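Local coordinates for putative fructosamine-3-kinase (Thermobifida fusca YX, PDB 3F7W), which probably acts as a kinase of the fructosamine kinase family, built on a protein-kinase-like fold, though its own substrate is not established, at residues 218-223 with 245-250; 222-227 with 257-262; 66-71 with 190-195. All blocks are in the same frame, centred on the assembly; numbering follows the deposited sequence.

How the contacts relate
Following the chain from the N terminus, contact 3 opens at the end of helix 57-68 and closes 119 residues later at 190-195, joining that helix to strand 189-191 and the loop after it. Contacts 1 and 2 lie wholly downstream. Both start on helix 219-229 and share Asp-222 and Leu-223. Contact 1 closes at the loop 245-250; contact 2, opened before that closure, runs on to helix 251-270, so the two loops overlap. Asp-222 connects them with contact 3: its carboxylate hydrogen-bonds the backbone N of His-192 and of Gly-193. Helix 219-229 thus joins the loop beyond strand 189-191 to the C-terminal helices.

Contact 1 (218-223 with 245-250); sequences HREADL and APLAEG
Arg-219 spreads its guanidinium against the carbonyls of Ala-245 and Pro-246, joining the first turn of helix 219-229 to the loop between helices 234-244 and 251-270 in the helical lobe of this protein-kinase-like fold. Its CG sits between backbone N and carbonyl carbon (chi1 63°), and the chain extends from there to NE. Arg-219 NH1 donates to Ala-245 O at 2.9 Å in a nearly straight bond (171°), and NH2 donates to Pro-246 O at 2.8 Å in a more bent one. Both acceptors lie near the guanidinium plane, although NH2 stands well above the plane of the Pro-246 carbonyl. Leu-247 packs CD2 over the centre of one guanidinium face, 3.9 Å from Arg-219 CZ. The two in-plane bonds and the Leu-247 methyl over the face probably limit how the group can turn. The Arg-219 and Leu-247 side chains run past each other in opposite directions, and Leu-247 CD2 meets Glu-220 CG at 3.8 Å.

Beyond this shell, Arg-219 NE makes a salt bridge with Glu-186, and NH1 also bonds Tyr-241 OH. The carboxylate of Glu-220 has its strongest partner in Arg-254, a salt bridge to OE2; Arg-254 also binds the carbonyls of Ala-248 and Glu-249 and so ties helix and loop together a second time. Water 1 adds a bridge, donating to Glu-220 OE2 at 2.8 Å and accepting from Ala-248 N at 2.9 Å. At the helix start His-218 is the N-cap: Glu-220 N donates to His-218 ND1 at 3.2 Å, with the donor close to the imidazole plane.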
loop_
_atom_site.group_PDB
_atom_site.type_symbol
_atom_site.label_atom_id
_atom_site.label_comp_id
_atom_site.label_asym_id
_atom_site.label_seq_id
_atom_site.Cartn_x
_atom_site.Cartn_y
_atom_site.Cartn_z
ATOM N N HIS A 218 -7.972 7.718 3.801
ATOM C CA HIS A 218 -7.948 9.042 3.244
ATOM C C HIS A 218 -7.101 9.004 1.991
ATOM O O HIS A 218 -5.969 8.537 2.017
ATOM C CB HIS A 218 -7.381 10.041 4.256
ATOM C CG HIS A 218 -7.796 11.445 3.995
ATOM N ND1 HIS A 218 -7.548 12.086 2.794
ATOM C CD2 HIS A 218 -8.475 12.325 4.767
ATOM C CE1 HIS A 218 -8.029 13.318 2.860
ATOM N NE2 HIS A 218 -8.587 13.491 4.048
ATOM N N ARG A 219 -7.640 9.509 0.891
ATOM C CA ARG A 219 -6.895 9.485 -0.378
ATOM C C ARG A 219 -5.559 10.237 -0.296
ATOM O O ARG A 219 -4.627 9.891 -0.988
ATOM C CB ARG A 219 -7.749 10.011 -1.523
ATOM C CG ARG A 219 -8.205 11.462 -1.424
ATOM C CD ARG A 219 -9.559 11.653 -2.158
ATOM N NE ARG A 219 -9.956 13.059 -2.293
ATOM C CZ ARG A 219 -9.789 13.818 -3.383
ATOM N NH1 ARG A 219 -9.200 13.362 -4.470
ATOM N NH2 ARG A 219 -10.201 15.085 -3.372
ATOM N N GLU A 220 -5.476 11.260 0.567
ATOM C CA GLU A 220 -4.213 11.970 0.804
ATOM C C GLU A 220 -3.091 11.046 1.279
ATOM O O GLU A 220 -1.938 11.333 1.025
ATOM C CB GLU A 220 -4.403 13.166 1.740
ATOM C CG GLU A 220 -5.204 14.336 1.069
ATOM C CD GLU A 220 -5.517 15.507 2.000
ATOM O OE1 GLU A 220 -4.748 15.778 2.957
ATOM O OE2 GLU A 220 -6.528 16.178 1.745
ATOM N N ALA A 221 -3.432 9.921 1.932
ATOM C CA ALA A 221 -2.444 8.947 2.385
ATOM C C ALA A 221 -1.581 8.467 1.234
ATOM O O ALA A 221 -0.356 8.463 1.325
ATOM C CB ALA A 221 -3.125 7.736 3.094
ATOM N N ASP A 222 -2.211 8.057 0.142
ATOM C CA ASP A 222 -1.448 7.480 -0.985
ATOM C C ASP A 222 -0.529 8.527 -1.609
ATOM O O ASP A 222 0.632 8.264 -1.907
ATOM C CB ASP A 222 -2.397 6.911 -2.063
ATOM C CG ASP A 222 -2.900 5.465 -1.755
ATOM O OD1 ASP A 222 -2.465 4.809 -0.779
ATOM O OD2 ASP A 222 -3.765 4.989 -2.533
ATOM N N LEU A 223 -1.056 9.730 -1.801
ATOM C CA LEU A 223 -0.269 10.817 -2.381
ATOM C C LEU A 223 0.866 11.240 -1.452
ATOM O O LEU A 223 1.936 11.620 -1.914
ATOM C CB LEU A 223 -1.169 12.001 -2.737
ATOM C CG LEU A 223 -1.816 11.958 -4.136
ATOM C CD1 LEU A 223 -2.286 10.567 -4.479
ATOM C CD2 LEU A 223 -2.954 12.954 -4.218
ATOM N N ALA A 245 -9.761 14.986 -9.727
ATOM C CA ALA A 245 -10.284 14.832 -8.371
ATOM C C ALA A 245 -9.522 15.758 -7.433
ATOM O O ALA A 245 -8.812 15.284 -6.561
ATOM C CB ALA A 245 -10.177 13.375 -7.899
ATOM N N PRO A 246 -9.676 17.088 -7.610
ATOM C CA PRO A 246 -8.879 18.034 -6.833
ATOM C C PRO A 246 -8.896 17.744 -5.340
ATOM O O PRO A 246 -9.962 17.547 -4.754
ATOM C CB PRO A 246 -9.545 19.395 -7.124
ATOM C CG PRO A 246 -10.852 19.060 -7.812
ATOM C CD PRO A 246 -10.584 17.792 -8.529
ATOM N N LEU A 247 -7.717 17.735 -4.736
ATOM C CA LEU A 247 -7.601 17.546 -3.313
ATOM C C LEU A 247 -8.226 18.768 -2.578
ATOM O O LEU A 247 -8.293 19.877 -3.119
ATOM C CB LEU A 247 -6.129 17.320 -2.933
ATOM C CG LEU A 247 -5.492 15.984 -3.352
ATOM C CD1 LEU A 247 -4.004 16.046 -3.154
ATOM C CD2 LEU A 247 -6.066 14.812 -2.564
ATOM N N ALA A 248 -8.689 18.544 -1.353
ATOM C CA ALA A 248 -9.225 19.598 -0.503
ATOM C C ALA A 248 -8.154 20.637 -0.215
ATOM O O ALA A 248 -6.952 20.323 -0.169
ATOM C CB ALA A 248 -9.751 19.011 0.802
ATOM N N GLU A 249 -8.599 21.879 -0.054
ATOM C CA GLU A 249 -7.714 23.002 0.182
ATOM C C GLU A 249 -6.791 22.699 1.369
ATOM O O GLU A 249 -7.241 22.158 2.384
ATOM C CB GLU A 249 -8.582 24.254 0.474
ATOM C CG GLU A 249 -7.825 25.516 0.666
ATOM C CD GLU A 249 -8.741 26.726 0.867
ATOM O OE1 GLU A 249 -9.964 26.541 1.101
ATOM O OE2 GLU A 249 -8.226 27.868 0.789
ATOM N N GLY A 250 -5.516 23.049 1.244
ATOM C CA GLY A 250 -4.558 22.871 2.338
ATOM C C GLY A 250 -3.877 21.510 2.384
ATOM O O GLY A 250 -3.126 21.207 3.328
HETATM O O HOH W 1 -8.515 15.918 -0.232
#

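Contact 2 (222-227 with 257-262); sequences DLAMLA and LHQLHP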
loop_
_atom_site.group_PDB
_atom_site.type_symbol
_atom_site.label_atom_id
_atom_site.label_comp_id
_atom_site.label_asym_id
_atom_site.label_seq_id
_atom_site.Cartn_x
_atom_site.Cartn_y
_atom_site.Cartn_z
ATOM N N ASP A 222 -2.211 8.057 0.142
ATOM C CA ASP A 222 -1.448 7.480 -0.985
ATOM C C ASP A 222 -0.529 8.527 -1.609
ATOM O O ASP A 222 0.632 8.264 -1.907
ATOM C CB ASP A 222 -2.397 6.911 -2.063
ATOM C CG ASP A 222 -2.900 5.465 -1.755
ATOM O OD1 ASP A 222 -2.465 4.809 -0.779
ATOM O OD2 ASP A 222 -3.765 4.989 -2.533
ATOM N N LEU A 223 -1.056 9.730 -1.801
ATOM C CA LEU A 223 -0.269 10.817 -2.381
ATOM C C LEU A 223 0.866 11.240 -1.452
ATOM O O LEU A 223 1.936 11.620 -1.914
ATOM C CB LEU A 223 -1.169 12.001 -2.737
ATOM C CG LEU A 223 -1.816 11.958 -4.136
ATOM C CD1 LEU A 223 -2.286 10.567 -4.479
ATOM C CD2 LEU A 223 -2.954 12.954 -4.218
ATOM N N ALA A 224 0.631 11.171 -0.146
ATOM C CA ALA A 224 1.664 11.511 0.832
ATOM C C ALA A 224 2.766 10.439 0.833
ATOM O O ALA A 224 3.921 10.753 1.059
ATOM C CB ALA A 224 1.073 11.671 2.228
HETATM N N MSE A 225 2.401 9.188 0.572
HETATM C CA MSE A 225 3.386 8.109 0.495
HETATM C C MSE A 225 4.244 8.262 -0.750
HETATM O O MSE A 225 5.450 8.001 -0.707
HETATM C CB MSE A 225 2.720 6.723 0.533
HETATM C CG MSE A 225 3.661 5.576 0.602
HETATM SE SE MSE A 225 4.662 5.643 2.303
HETATM C CE MSE A 225 5.185 3.731 2.520
ATOM N N LEU A 226 3.630 8.667 -1.860
ATOM C CA LEU A 226 4.410 8.981 -3.079
ATOM C C LEU A 226 5.445 10.072 -2.785
ATOM O O LEU A 226 6.600 9.994 -3.209
ATOM C CB LEU A 226 3.493 9.390 -4.233
ATOM C CG LEU A 226 2.634 8.265 -4.821
ATOM C CD1 LEU A 226 1.633 8.890 -5.825
ATOM C CD2 LEU A 226 3.539 7.171 -5.466
ATOM N N ALA A 227 5.039 11.070 -2.007
ATOM C CA ALA A 227 5.900 12.156 -1.651
ATOM C C ALA A 227 6.990 11.718 -0.662
ATOM O O ALA A 227 8.118 12.146 -0.790
ATOM C CB ALA A 227 5.059 13.348 -1.077
ATOM N N LEU A 257 1.243 14.886 8.254
ATOM C CA LEU A 257 0.240 14.186 9.059
ATOM C C LEU A 257 0.018 12.804 8.503
ATOM O O LEU A 257 0.044 11.811 9.233
ATOM C CB LEU A 257 -1.081 14.965 9.080
ATOM C CG LEU A 257 -2.272 14.311 9.790
ATOM C CD1 LEU A 257 -2.008 14.149 11.265
ATOM C CD2 LEU A 257 -3.550 15.129 9.524
ATOM N N HIS A 258 -0.178 12.747 7.188
ATOM C CA HIS A 258 -0.451 11.487 6.496
ATOM C C HIS A 258 0.738 10.547 6.334
ATOM O O HIS A 258 0.549 9.389 5.950
ATOM C CB HIS A 258 -1.077 11.756 5.135
ATOM C CG HIS A 258 -2.470 12.285 5.228
ATOM N ND1 HIS A 258 -3.534 11.493 5.592
ATOM C CD2 HIS A 258 -2.971 13.527 5.034
ATOM C CE1 HIS A 258 -4.632 12.221 5.616
ATOM N NE2 HIS A 258 -4.320 13.461 5.286
ATOM N N GLN A 259 1.940 11.058 6.605
ATOM C CA GLN A 259 3.158 10.282 6.567
ATOM C C GLN A 259 3.494 9.628 7.909
ATOM O O GLN A 259 4.402 8.801 7.985
ATOM C CB GLN A 259 4.327 11.175 6.112
ATOM C CG GLN A 259 4.205 11.591 4.645
ATOM C CD GLN A 259 5.268 12.557 4.155
ATOM O OE1 GLN A 259 5.882 13.280 4.943
ATOM N NE2 GLN A 259 5.445 12.620 2.832
ATOM N N LEU A 260 2.762 9.973 8.958
ATOM C CA LEU A 260 3.068 9.432 10.281
ATOM C C LEU A 260 2.845 7.925 10.360
ATOM O O LEU A 260 3.673 7.206 10.920
ATOM C CB LEU A 260 2.287 10.174 11.372
ATOM C CG LEU A 260 2.674 11.656 11.539
ATOM C CD1 LEU A 260 1.788 12.318 12.608
ATOM C CD2 LEU A 260 4.157 11.849 11.868
ATOM N N HIS A 261 1.758 7.441 9.758
ATOM C CA HIS A 261 1.470 6.003 9.775
ATOM C C HIS A 261 2.615 5.212 9.117
ATOM O O HIS A 261 3.196 4.346 9.762
ATOM C CB HIS A 261 0.117 5.688 9.102
ATOM C CG HIS A 261 -0.040 4.250 8.736
ATOM N ND1 HIS A 261 -0.129 3.245 9.689
ATOM C CD2 HIS A 261 -0.099 3.638 7.528
ATOM C CE1 HIS A 261 -0.235 2.077 9.071
ATOM N NE2 HIS A 261 -0.214 2.288 7.763
ATOM N N PRO A 262 2.940 5.493 7.826
ATOM C CA PRO A 262 4.030 4.719 7.211
ATOM C C PRO A 262 5.327 4.851 7.940
ATOM O O PRO A 262 6.074 3.875 8.011
ATOM C CB PRO A 262 4.150 5.310 5.795
ATOM C CG PRO A 262 3.430 6.589 5.831
ATOM C CD PRO A 262 2.343 6.417 6.858
HETATM O O HOH W 2 7.658 14.441 1.703
#
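Ala-224 and His-258 bring their CB atoms to 3.6 Å where helices 219-229 and 251-270 pack, and their CA atoms lie 6.0 Å apart. Over the segments 222-227 and 257-262 the axes approach to 8.6 Å and cross at -76°, with the small alanine at the point where the backbones come near. Next to it, the chain of Gln-259 runs on extended, CD anti to CA (chi2 176°), and its amide arrives beside the neighbouring helix. Gln-259 NE2 donates to Ala-224 O at 3.0 Å in a practically straight bond; the acceptor lies in the amide plane, and the N atom is tilted from the carbonyl plane. Gln-259 CG rests 4.0 Å from Ala-224 CB, and NE2 also donates to water 2, which is weakly bonded to Ala-227 O. An alanine in place of Gln-259 would probably leave Ala-224 O without its donor from the other helix, water 2 without one partner, and a gap beside the Ala-224 methyl.

Met-225, a selenomethionine, works differently: its chain bends at the second torsion (chi2 64°), which places SE near the ring of Pro-262. Met-225 SE lies 3.5 Å from Pro-262 CB and Met-225 CE 3.8 Å from the same atom, the two side chains sliding past each other in opposite directions. Proline offers no N-H at this position, and helix 251-270 is kinked here; Tyr-145 OH hydrogen-bonds both Leu-257 O and His-261 N. The His-258 ring meets those of His-218 and Trp-141, its plane inclined to both. Helices 219-229 and 251-270 thus pack at a steep angle through an Ala-His contact, a Gln-to-carbonyl bond and a Met-Pro contact, in the helical C-terminal lobe of a protein-kinase-like fold.

Contact 3 (66-71 with 190-195); sequences DWLGRS and RIHGDL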
loop_
_atom_site.group_PDB
_atom_site.type_symbol
_atom_site.label_atom_id
_atom_site.label_comp_id
_atom_site.label_asym_id
_atom_site.label_seq_id
_atom_site.Cartn_x
_atom_site.Cartn_y
_atom_site.Cartn_z
ATOM N N ASP A 66 -8.587 -7.363 -5.680
ATOM C CA ASP A 66 -9.887 -7.461 -6.334
ATOM C C ASP A 66 -10.698 -6.209 -6.102
ATOM O O ASP A 66 -11.351 -5.685 -6.997
ATOM C CB ASP A 66 -10.640 -8.704 -5.845
ATOM C CG ASP A 66 -12.058 -8.797 -6.390
ATOM O OD1 ASP A 66 -12.217 -9.046 -7.584
ATOM O OD2 ASP A 66 -12.997 -8.637 -5.604
ATOM N N TRP A 67 -10.679 -5.741 -4.870
ATOM C CA TRP A 67 -11.471 -4.604 -4.469
ATOM C C TRP A 67 -10.930 -3.301 -5.042
ATOM O O TRP A 67 -11.677 -2.438 -5.511
ATOM C CB TRP A 67 -11.515 -4.586 -2.944
ATOM C CG TRP A 67 -12.326 -3.472 -2.310
ATOM C CD1 TRP A 67 -13.688 -3.406 -2.187
ATOM C CD2 TRP A 67 -11.805 -2.330 -1.614
ATOM N NE1 TRP A 67 -14.050 -2.254 -1.510
ATOM C CE2 TRP A 67 -12.913 -1.589 -1.129
ATOM C CE3 TRP A 67 -10.512 -1.864 -1.350
ATOM C CZ2 TRP A 67 -12.758 -0.408 -0.391
ATOM C CZ3 TRP A 67 -10.361 -0.692 -0.640
ATOM C CH2 TRP A 67 -11.470 0.012 -0.149
ATOM N N LEU A 68 -9.624 -3.139 -5.024
ATOM C CA LEU A 68 -9.001 -1.937 -5.512
ATOM C C LEU A 68 -9.039 -1.824 -7.027
ATOM O O LEU A 68 -8.995 -0.706 -7.584
ATOM C CB LEU A 68 -7.554 -1.937 -4.972
ATOM C CG LEU A 68 -6.729 -0.701 -4.901
ATOM C CD1 LEU A 68 -7.368 0.317 -3.899
ATOM C CD2 LEU A 68 -5.294 -1.163 -4.509
ATOM N N GLY A 69 -9.219 -2.956 -7.710
ATOM C CA GLY A 69 -9.043 -3.033 -9.147
ATOM C C GLY A 69 -10.265 -2.669 -9.980
ATOM O O GLY A 69 -10.210 -2.752 -11.183
ATOM N N ARG A 70 -11.361 -2.297 -9.322
ATOM C CA ARG A 70 -12.622 -2.018 -10.002
ATOM C C ARG A 70 -12.762 -0.501 -10.230
ATOM O O ARG A 70 -13.646 0.185 -9.682
ATOM C CB ARG A 70 -13.794 -2.621 -9.217
ATOM C CG ARG A 70 -13.612 -4.128 -8.942
ATOM C CD ARG A 70 -14.770 -4.719 -8.172
ATOM N NE ARG A 70 -14.326 -5.538 -7.045
ATOM C CZ ARG A 70 -15.125 -5.985 -6.069
ATOM N NH1 ARG A 70 -16.434 -5.724 -6.083
ATOM N NH2 ARG A 70 -14.614 -6.687 -5.061
ATOM N N SER A 71 -11.816 0.034 -10.984
ATOM C CA SER A 71 -11.997 1.360 -11.586
ATOM C C SER A 71 -11.538 1.439 -13.025
ATOM O O SER A 71 -10.778 0.590 -13.505
ATOM C CB SER A 71 -11.275 2.403 -10.744
ATOM O OG SER A 71 -9.884 2.130 -10.703
ATOM N N ARG A 190 -10.855 4.369 -1.864
ATOM C CA ARG A 190 -10.219 3.068 -2.028
ATOM C C ARG A 190 -8.732 3.305 -2.231
ATOM O O ARG A 190 -8.292 3.630 -3.333
ATOM C CB ARG A 190 -10.780 2.287 -3.224
ATOM C CG ARG A 190 -12.212 1.949 -3.099
ATOM C CD ARG A 190 -12.617 0.775 -3.962
ATOM N NE ARG A 190 -14.043 0.722 -3.907
ATOM C CZ ARG A 190 -14.785 -0.307 -4.255
ATOM N NH1 ARG A 190 -14.239 -1.406 -4.769
ATOM N NH2 ARG A 190 -16.096 -0.196 -4.132
ATOM N N ILE A 191 -7.967 3.153 -1.170
ATOM C CA ILE A 191 -6.533 3.435 -1.232
ATOM C C ILE A 191 -5.683 2.189 -1.292
ATOM O O ILE A 191 -6.045 1.124 -0.741
ATOM C CB ILE A 191 -6.043 4.397 -0.080
ATOM C CG1 ILE A 191 -5.995 3.730 1.302
ATOM C CG2 ILE A 191 -6.897 5.690 -0.106
ATOM C CD1 ILE A 191 -5.160 4.555 2.376
ATOM N N HIS A 192 -4.535 2.344 -1.946
ATOM C CA HIS A 192 -3.533 1.297 -2.065
ATOM C C HIS A 192 -2.943 0.911 -0.670
ATOM O O HIS A 192 -2.790 -0.270 -0.352
ATOM C CB HIS A 192 -2.453 1.759 -3.048
ATOM C CG HIS A 192 -1.332 0.792 -3.219
ATOM N ND1 HIS A 192 -0.290 0.711 -2.321
ATOM C CD2 HIS A 192 -1.066 -0.110 -4.195
ATOM C CE1 HIS A 192 0.559 -0.221 -2.727
ATOM N NE2 HIS A 192 0.110 -0.733 -3.861
ATOM N N GLY A 193 -2.585 1.910 0.123
ATOM C CA GLY A 193 -2.138 1.726 1.502
ATOM C C GLY A 193 -0.641 1.589 1.726
ATOM O O GLY A 193 -0.194 1.648 2.865
ATOM N N ASP A 194 0.125 1.376 0.662
ATOM C CA ASP A 194 1.588 1.315 0.716
ATOM C C ASP A 194 2.214 1.825 -0.585
ATOM O O ASP A 194 3.097 1.173 -1.200
ATOM C CB ASP A 194 2.042 -0.113 1.019
ATOM C CG ASP A 194 3.492 -0.193 1.486
ATOM O OD1 ASP A 194 4.028 0.787 2.062
ATOM O OD2 ASP A 194 4.089 -1.267 1.276
ATOM N N LEU A 195 1.768 3.013 -1.017
ATOM C CA LEU A 195 2.092 3.502 -2.337
ATOM C C LEU A 195 3.349 4.354 -2.341
ATOM O O LEU A 195 3.303 5.573 -2.526
ATOM C CB LEU A 195 0.901 4.272 -2.938
ATOM C CG LEU A 195 0.938 4.490 -4.452
ATOM C CD1 LEU A 195 0.833 3.135 -5.169
ATOM C CD2 LEU A 195 -0.167 5.521 -4.902
#
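Leu-68, the last residue of helix 57-68, brings its CA to 6.2 Å from that of Arg-190 on strand 189-191; past these points one chain turns away through Gly-69 and the other enters the loop from His-192. Arg-190 sets its CB toward the helix, and the extended chain beyond lies across one face of Trp-67. Arg-190 CD sits 3.8 Å from the centroid of the Trp-67 six-membered ring, a CH-pi contact. The guanidinium then stacks on the five-membered part, planes 9° apart, with Arg-190 CZ 3.9 Å from the centroid of that Trp-67 ring in a cation-pi contact. Arg-190 NH1 donates to Trp-67 O at 2.9 Å, and NE to Gly-116 O, which together fix how the flat group is turned.

His-192, Gly-193 and Asp-194, with Asn-199 further on, are consistent with the HGDxxxxN catalytic loop of aminoglycoside-phosphotransferase-like kinases. In Leu-68, chi1 -161° sets CG anti to the backbone N; from there Leu-68 CD1 packs 3.5 Å from both Arg-190 O and Ile-191 O, just before that motif. Leu-68 CD2 lies 3.9 Å from His-192 CA. The His-192 ring is held at both nitrogens: NE2 bonds Ile-210 O, while Asp-194 N donates to ND1 at 3.1 Å.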